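Local coordinates for protein cyclic GMP-AMP synthase-like receptor (Tribolium castaneum, PDB 7LT2) that senses double-stranded RNA and then joins ATP and GTP into the cyclic dinucleotide 2',3'-cGAMP to trigger innate immune signalling, at residues 279-290 / 321-332. Numbering follows the deposited sequence.
Sequences YYIKTVFLHIIE and IPYYWCRKNNLI
Y324 lays one face of its ring over L286, whose CB stands 3.9 Å from the ring centroid in a CH-pi contact. With CG anti to the backbone N (chi1 178°), the phenol runs along helix 278-291, and its edge meets the face of H287 in a T-shaped pair, planes at 67°. A tyrosine suits this place: its ring is greasy enough for L286, while its OH shares a water with L286 O. H287 works by its rim, sending NE2-H to P322 O over 2.8 Å, nearly straight at 174° and in the imidazole plane. Proline lacks an N-H, but its carbonyl remains available. Toward the helix start, the branched I321 rests CD1 against both Y280 CB and V284 CG2, while Y280 CD1 lies 3.8 Å from L331 CB and its ring also meets I332 CG2. T283 OG1 donates to Y279 O and accepts from a water that also donates to Y279 OH and accepts from Y324 N. Y279, K282 and W325 all reach E248, probably of the nucleotide site. One direct hydrogen bond and water bridges among apolar patches are consistent with a defined seat for the 321-332 loop on this helix of the HhH/H2TH-like domain.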
loop_
_atom_site.group_PDB
_atom_site.type_symbol
_atom_site.label_atom_id
_atom_site.label_comp_id
_atom_site.label_asym_id
_atom_site.label_seq_id
_atom_site.Cartn_x
_atom_site.Cartn_y
_atom_site.Cartn_z
ATOM N N TYR A 279 9.066 0.354 0.028
ATOM C CA TYR A 279 8.727 -0.718 -0.906
ATOM C C TYR A 279 9.972 -1.400 -1.453
ATOM O O TYR A 279 9.907 -2.565 -1.862
ATOM C CB TYR A 279 7.867 -0.194 -2.059
ATOM C CG TYR A 279 7.344 -1.298 -2.966
ATOM C CD1 TYR A 279 6.400 -2.215 -2.508
ATOM C CD2 TYR A 279 7.803 -1.428 -4.269
ATOM C CE1 TYR A 279 5.920 -3.228 -3.336
ATOM C CE2 TYR A 279 7.327 -2.431 -5.101
ATOM C CZ TYR A 279 6.393 -3.332 -4.630
ATOM O OH TYR A 279 5.931 -4.322 -5.471
ATOM N N TYR A 280 11.107 -0.696 -1.474
ATOM C CA TYR A 280 12.341 -1.328 -1.928
ATOM C C TYR A 280 12.792 -2.397 -0.943
ATOM O O TYR A 280 13.321 -3.440 -1.346
ATOM C CB TYR A 280 13.447 -0.283 -2.126
ATOM C CG TYR A 280 13.067 0.896 -3.007
ATOM C CD1 TYR A 280 11.957 0.846 -3.842
ATOM C CD2 TYR A 280 13.827 2.054 -3.000
ATOM C CE1 TYR A 280 11.609 1.925 -4.638
ATOM C CE2 TYR A 280 13.494 3.136 -3.796
ATOM C CZ TYR A 280 12.383 3.064 -4.611
ATOM O OH TYR A 280 12.041 4.138 -5.402
ATOM N N ILE A 281 12.592 -2.154 0.356
ATOM C CA ILE A 281 12.893 -3.173 1.358
ATOM C C ILE A 281 11.909 -4.330 1.249
ATOM O O ILE A 281 12.302 -5.503 1.296
ATOM C CB ILE A 281 12.887 -2.552 2.766
ATOM C CG1 ILE A 281 14.040 -1.557 2.906
ATOM C CG2 ILE A 281 13.002 -3.633 3.834
ATOM C CD1 ILE A 281 13.940 -0.682 4.138
ATOM N N LYS A 282 10.616 -4.021 1.102
ATOM C CA LYS A 282 9.624 -5.070 0.876
ATOM C C LYS A 282 10.002 -5.922 -0.328
ATOM O O LYS A 282 9.916 -7.155 -0.280
ATOM C CB LYS A 282 8.239 -4.448 0.676
ATOM C CG LYS A 282 7.087 -5.453 0.688
ATOM C CD LYS A 282 5.781 -4.801 0.250
ATOM C CE LYS A 282 4.612 -5.780 0.330
ATOM N NZ LYS A 282 3.378 -5.207 -0.282
ATOM N N THR A 283 10.457 -5.275 -1.408
ATOM C CA THR A 283 10.838 -5.994 -2.619
ATOM C C THR A 283 12.015 -6.926 -2.366
ATOM O O THR A 283 12.036 -8.059 -2.861
ATOM C CB THR A 283 11.170 -5.000 -3.735
ATOM O OG1 THR A 283 9.998 -4.243 -4.071
ATOM C CG2 THR A 283 11.667 -5.732 -4.977
ATOM N N VAL A 284 13.015 -6.463 -1.612
ATOM C CA VAL A 284 14.135 -7.333 -1.263
ATOM C C VAL A 284 13.633 -8.589 -0.557
ATOM O O VAL A 284 14.079 -9.705 -0.851
ATOM C CB VAL A 284 15.164 -6.567 -0.410
ATOM C CG1 VAL A 284 16.132 -7.523 0.264
ATOM C CG2 VAL A 284 15.924 -5.571 -1.276
ATOM N N PHE A 285 12.666 -8.439 0.351
ATOM C CA PHE A 285 12.151 -9.610 1.058
ATOM C C PHE A 285 11.353 -10.535 0.141
ATOM O O PHE A 285 11.389 -11.755 0.330
ATOM C CB PHE A 285 11.316 -9.185 2.269
ATOM C CG PHE A 285 12.132 -9.001 3.517
ATOM C CD1 PHE A 285 12.856 -7.835 3.715
ATOM C CD2 PHE A 285 12.205 -10.009 4.472
ATOM C CE1 PHE A 285 13.623 -7.663 4.855
ATOM C CE2 PHE A 285 12.970 -9.847 5.616
ATOM C CZ PHE A 285 13.682 -8.672 5.809
ATOM N N LEU A 286 10.646 -9.993 -0.858
ATOM C CA LEU A 286 10.015 -10.858 -1.854
ATOM C C LEU A 286 11.054 -11.714 -2.571
ATOM O O LEU A 286 10.841 -12.913 -2.784
ATOM C CB LEU A 286 9.216 -10.028 -2.863
ATOM C CG LEU A 286 7.995 -9.262 -2.353
ATOM C CD1 LEU A 286 7.377 -8.449 -3.475
ATOM C CD2 LEU A 286 6.963 -10.220 -1.758
ATOM N N HIS A 287 12.191 -11.117 -2.940
ATOM C CA HIS A 287 13.267 -11.894 -3.547
ATOM C C HIS A 287 13.826 -12.924 -2.576
ATOM O O HIS A 287 14.113 -14.060 -2.967
ATOM C CB HIS A 287 14.379 -10.965 -4.032
ATOM C CG HIS A 287 13.990 -10.135 -5.208
ATOM N ND1 HIS A 287 13.614 -10.688 -6.413
ATOM C CD2 HIS A 287 13.909 -8.793 -5.366
ATOM C CE1 HIS A 287 13.326 -9.721 -7.266
ATOM N NE2 HIS A 287 13.499 -8.563 -6.657
ATOM N N ILE A 288 13.995 -12.544 -1.306
ATOM C CA ILE A 288 14.513 -13.483 -0.312
ATOM C C ILE A 288 13.541 -14.642 -0.104
ATOM O O ILE A 288 13.958 -15.799 0.038
ATOM C CB ILE A 288 14.823 -12.754 1.009
ATOM C CG1 ILE A 288 15.965 -11.759 0.811
ATOM C CG2 ILE A 288 15.191 -13.754 2.099
ATOM C CD1 ILE A 288 16.295 -10.976 2.049
ATOM N N ILE A 289 12.235 -14.354 -0.085
ATOM C CA ILE A 289 11.238 -15.421 -0.001
ATOM C C ILE A 289 11.419 -16.413 -1.142
ATOM O O ILE A 289 11.338 -17.632 -0.947
ATOM C CB ILE A 289 9.813 -14.835 -0.002
ATOM C CG1 ILE A 289 9.485 -14.186 1.339
ATOM C CG2 ILE A 289 8.783 -15.920 -0.334
ATOM C CD1 ILE A 289 8.238 -13.322 1.284
ATOM N N GLU A 290 11.653 -15.905 -2.353
ATOM C CA GLU A 290 11.813 -16.783 -3.508
ATOM C C GLU A 290 13.084 -17.617 -3.395
ATOM O O GLU A 290 13.106 -18.787 -3.795
ATOM C CB GLU A 290 11.821 -15.949 -4.794
ATOM C CG GLU A 290 12.171 -16.728 -6.061
ATOM C CD GLU A 290 11.131 -17.784 -6.436
ATOM O OE1 GLU A 290 10.019 -17.783 -5.868
ATOM O OE2 GLU A 290 11.431 -18.621 -7.314
ATOM N N ILE A 321 17.761 -3.259 -7.283
ATOM C CA ILE A 321 16.659 -3.991 -6.668
ATOM C C ILE A 321 15.607 -4.181 -7.751
ATOM O O ILE A 321 14.780 -3.283 -7.976
ATOM C CB ILE A 321 16.083 -3.257 -5.447
ATOM C CG1 ILE A 321 17.172 -3.037 -4.397
ATOM C CG2 ILE A 321 14.919 -4.050 -4.854
ATOM C CD1 ILE A 321 16.685 -2.298 -3.152
ATOM N N PRO A 322 15.624 -5.301 -8.469
ATOM C CA PRO A 322 14.632 -5.505 -9.531
ATOM C C PRO A 322 13.225 -5.520 -8.959
ATOM O O PRO A 322 12.962 -6.139 -7.925
ATOM C CB PRO A 322 15.017 -6.865 -10.125
ATOM C CG PRO A 322 16.449 -7.061 -9.744
ATOM C CD PRO A 322 16.603 -6.399 -8.404
ATOM N N TYR A 323 12.329 -4.791 -9.621
ATOM C CA TYR A 323 10.903 -4.945 -9.378
ATOM C C TYR A 323 10.558 -6.428 -9.428
ATOM O O TYR A 323 10.932 -7.131 -10.370
ATOM C CB TYR A 323 10.130 -4.144 -10.433
ATOM C CG TYR A 323 8.620 -4.133 -10.315
ATOM C CD1 TYR A 323 7.985 -4.024 -9.084
ATOM C CD2 TYR A 323 7.830 -4.192 -11.457
ATOM C CE1 TYR A 323 6.601 -3.999 -8.997
ATOM C CE2 TYR A 323 6.454 -4.168 -11.379
ATOM C CZ TYR A 323 5.843 -4.071 -10.151
ATOM O OH TYR A 323 4.464 -4.047 -10.091
ATOM N N TYR A 324 9.897 -6.916 -8.379
ATOM C CA TYR A 324 9.706 -8.358 -8.242
ATOM C C TYR A 324 8.868 -8.931 -9.377
ATOM O O TYR A 324 9.067 -10.086 -9.775
ATOM C CB TYR A 324 9.059 -8.666 -6.891
ATOM C CG TYR A 324 8.782 -10.132 -6.657
ATOM C CD1 TYR A 324 9.818 -11.020 -6.383
ATOM C CD2 TYR A 324 7.485 -10.629 -6.704
ATOM C CE1 TYR A 324 9.566 -12.366 -6.164
ATOM C CE2 TYR A 324 7.227 -11.968 -6.480
ATOM C CZ TYR A 324 8.272 -12.831 -6.218
ATOM O OH TYR A 324 8.019 -14.166 -6.002
ATOM N N TRP A 325 7.942 -8.141 -9.914
ATOM C CA TRP A 325 7.008 -8.616 -10.924
ATOM C C TRP A 325 7.449 -8.318 -12.349
ATOM O O TRP A 325 6.907 -8.914 -13.284
ATOM C CB TRP A 325 5.625 -8.004 -10.670
ATOM C CG TRP A 325 5.128 -8.324 -9.300
ATOM C CD1 TRP A 325 5.168 -7.517 -8.202
ATOM C CD2 TRP A 325 4.548 -9.562 -8.870
ATOM N NE1 TRP A 325 4.635 -8.171 -7.115
ATOM C CE2 TRP A 325 4.245 -9.429 -7.500
ATOM C CE3 TRP A 325 4.241 -10.764 -9.516
ATOM C CZ2 TRP A 325 3.654 -10.456 -6.759
ATOM C CZ3 TRP A 325 3.655 -11.781 -8.784
ATOM C CH2 TRP A 325 3.371 -11.622 -7.417
ATOM N N CYS A 326 8.413 -7.419 -12.539
ATOM C CA CYS A 326 8.897 -7.076 -13.878
ATOM C C CYS A 326 10.361 -6.662 -13.714
ATOM O O CYS A 326 10.659 -5.508 -13.400
ATOM C CB CYS A 326 8.055 -5.973 -14.499
ATOM S SG CYS A 326 8.380 -5.643 -16.243
ATOM N N ARG A 327 11.264 -7.622 -13.929
ATOM C CA ARG A 327 12.652 -7.457 -13.506
ATOM C C ARG A 327 13.379 -6.341 -14.247
ATOM O O ARG A 327 14.372 -5.818 -13.729
ATOM C CB ARG A 327 13.411 -8.771 -13.681
ATOM C CG ARG A 327 13.252 -9.390 -15.053
ATOM C CD ARG A 327 14.170 -10.586 -15.224
ATOM N NE ARG A 327 15.573 -10.204 -15.116
ATOM C CZ ARG A 327 16.257 -9.591 -16.073
ATOM N NH1 ARG A 327 15.692 -9.261 -17.223
ATOM N NH2 ARG A 327 17.539 -9.301 -15.871
ATOM N N LYS A 328 12.915 -5.962 -15.440
ATOM C CA LYS A 328 13.574 -4.898 -16.187
ATOM C C LYS A 328 13.409 -3.526 -15.544
ATOM O O LYS A 328 14.022 -2.562 -16.016
ATOM C CB LYS A 328 13.052 -4.866 -17.624
ATOM C CG LYS A 328 13.666 -5.933 -18.509
ATOM C CD LYS A 328 13.277 -5.736 -19.963
ATOM C CE LYS A 328 14.299 -6.367 -20.897
ATOM N NZ LYS A 328 14.519 -7.811 -20.608
ATOM N N ASN A 329 12.612 -3.415 -14.489
ATOM C CA ASN A 329 12.463 -2.180 -13.728
ATOM C C ASN A 329 13.375 -2.279 -12.508
ATOM O O ASN A 329 13.113 -3.072 -11.601
ATOM C CB ASN A 329 11.002 -1.983 -13.322
ATOM C CG ASN A 329 10.738 -0.633 -12.680
ATOM O OD1 ASN A 329 11.550 -0.123 -11.908
ATOM N ND2 ASN A 329 9.593 -0.042 -13.005
ATOM N N ASN A 330 14.452 -1.492 -12.493
ATOM C CA ASN A 330 15.329 -1.400 -11.324
ATOM C C ASN A 330 14.774 -0.319 -10.402
ATOM O O ASN A 330 14.829 0.872 -10.725
ATOM C CB ASN A 330 16.766 -1.100 -11.745
ATOM C CG ASN A 330 17.721 -0.951 -10.562
ATOM O OD1 ASN A 330 17.352 -1.158 -9.402
ATOM N ND2 ASN A 330 18.963 -0.598 -10.861
ATOM N N LEU A 331 14.241 -0.739 -9.252
ATOM C CA LEU A 331 13.542 0.190 -8.368
ATOM C C LEU A 331 14.453 1.295 -7.846
ATOM O O LEU A 331 13.970 2.377 -7.497
ATOM C CB LEU A 331 12.915 -0.570 -7.196
ATOM C CG LEU A 331 11.805 -1.553 -7.563
ATOM C CD1 LEU A 331 11.208 -2.185 -6.308
ATOM C CD2 LEU A 331 10.728 -0.859 -8.387
ATOM N N ILE A 332 15.757 1.052 -7.776
ATOM C CA ILE A 332 16.694 2.072 -7.323
ATOM C C ILE A 332 17.610 2.528 -8.457
ATOM O O ILE A 332 18.662 3.113 -8.205
ATOM C CB ILE A 332 17.506 1.597 -6.106
ATOM C CG1 ILE A 332 18.264 0.310 -6.425
ATOM C CG2 ILE A 332 16.602 1.410 -4.904
ATOM C CD1 ILE A 332 19.177 -0.144 -5.296
HETATM O O HOH W 1 8.643 -5.376 -6.158
HETATM O O HOH W 2 11.349 3.099 -8.310
HETATM O O HOH W 3 8.469 -14.360 -3.285
#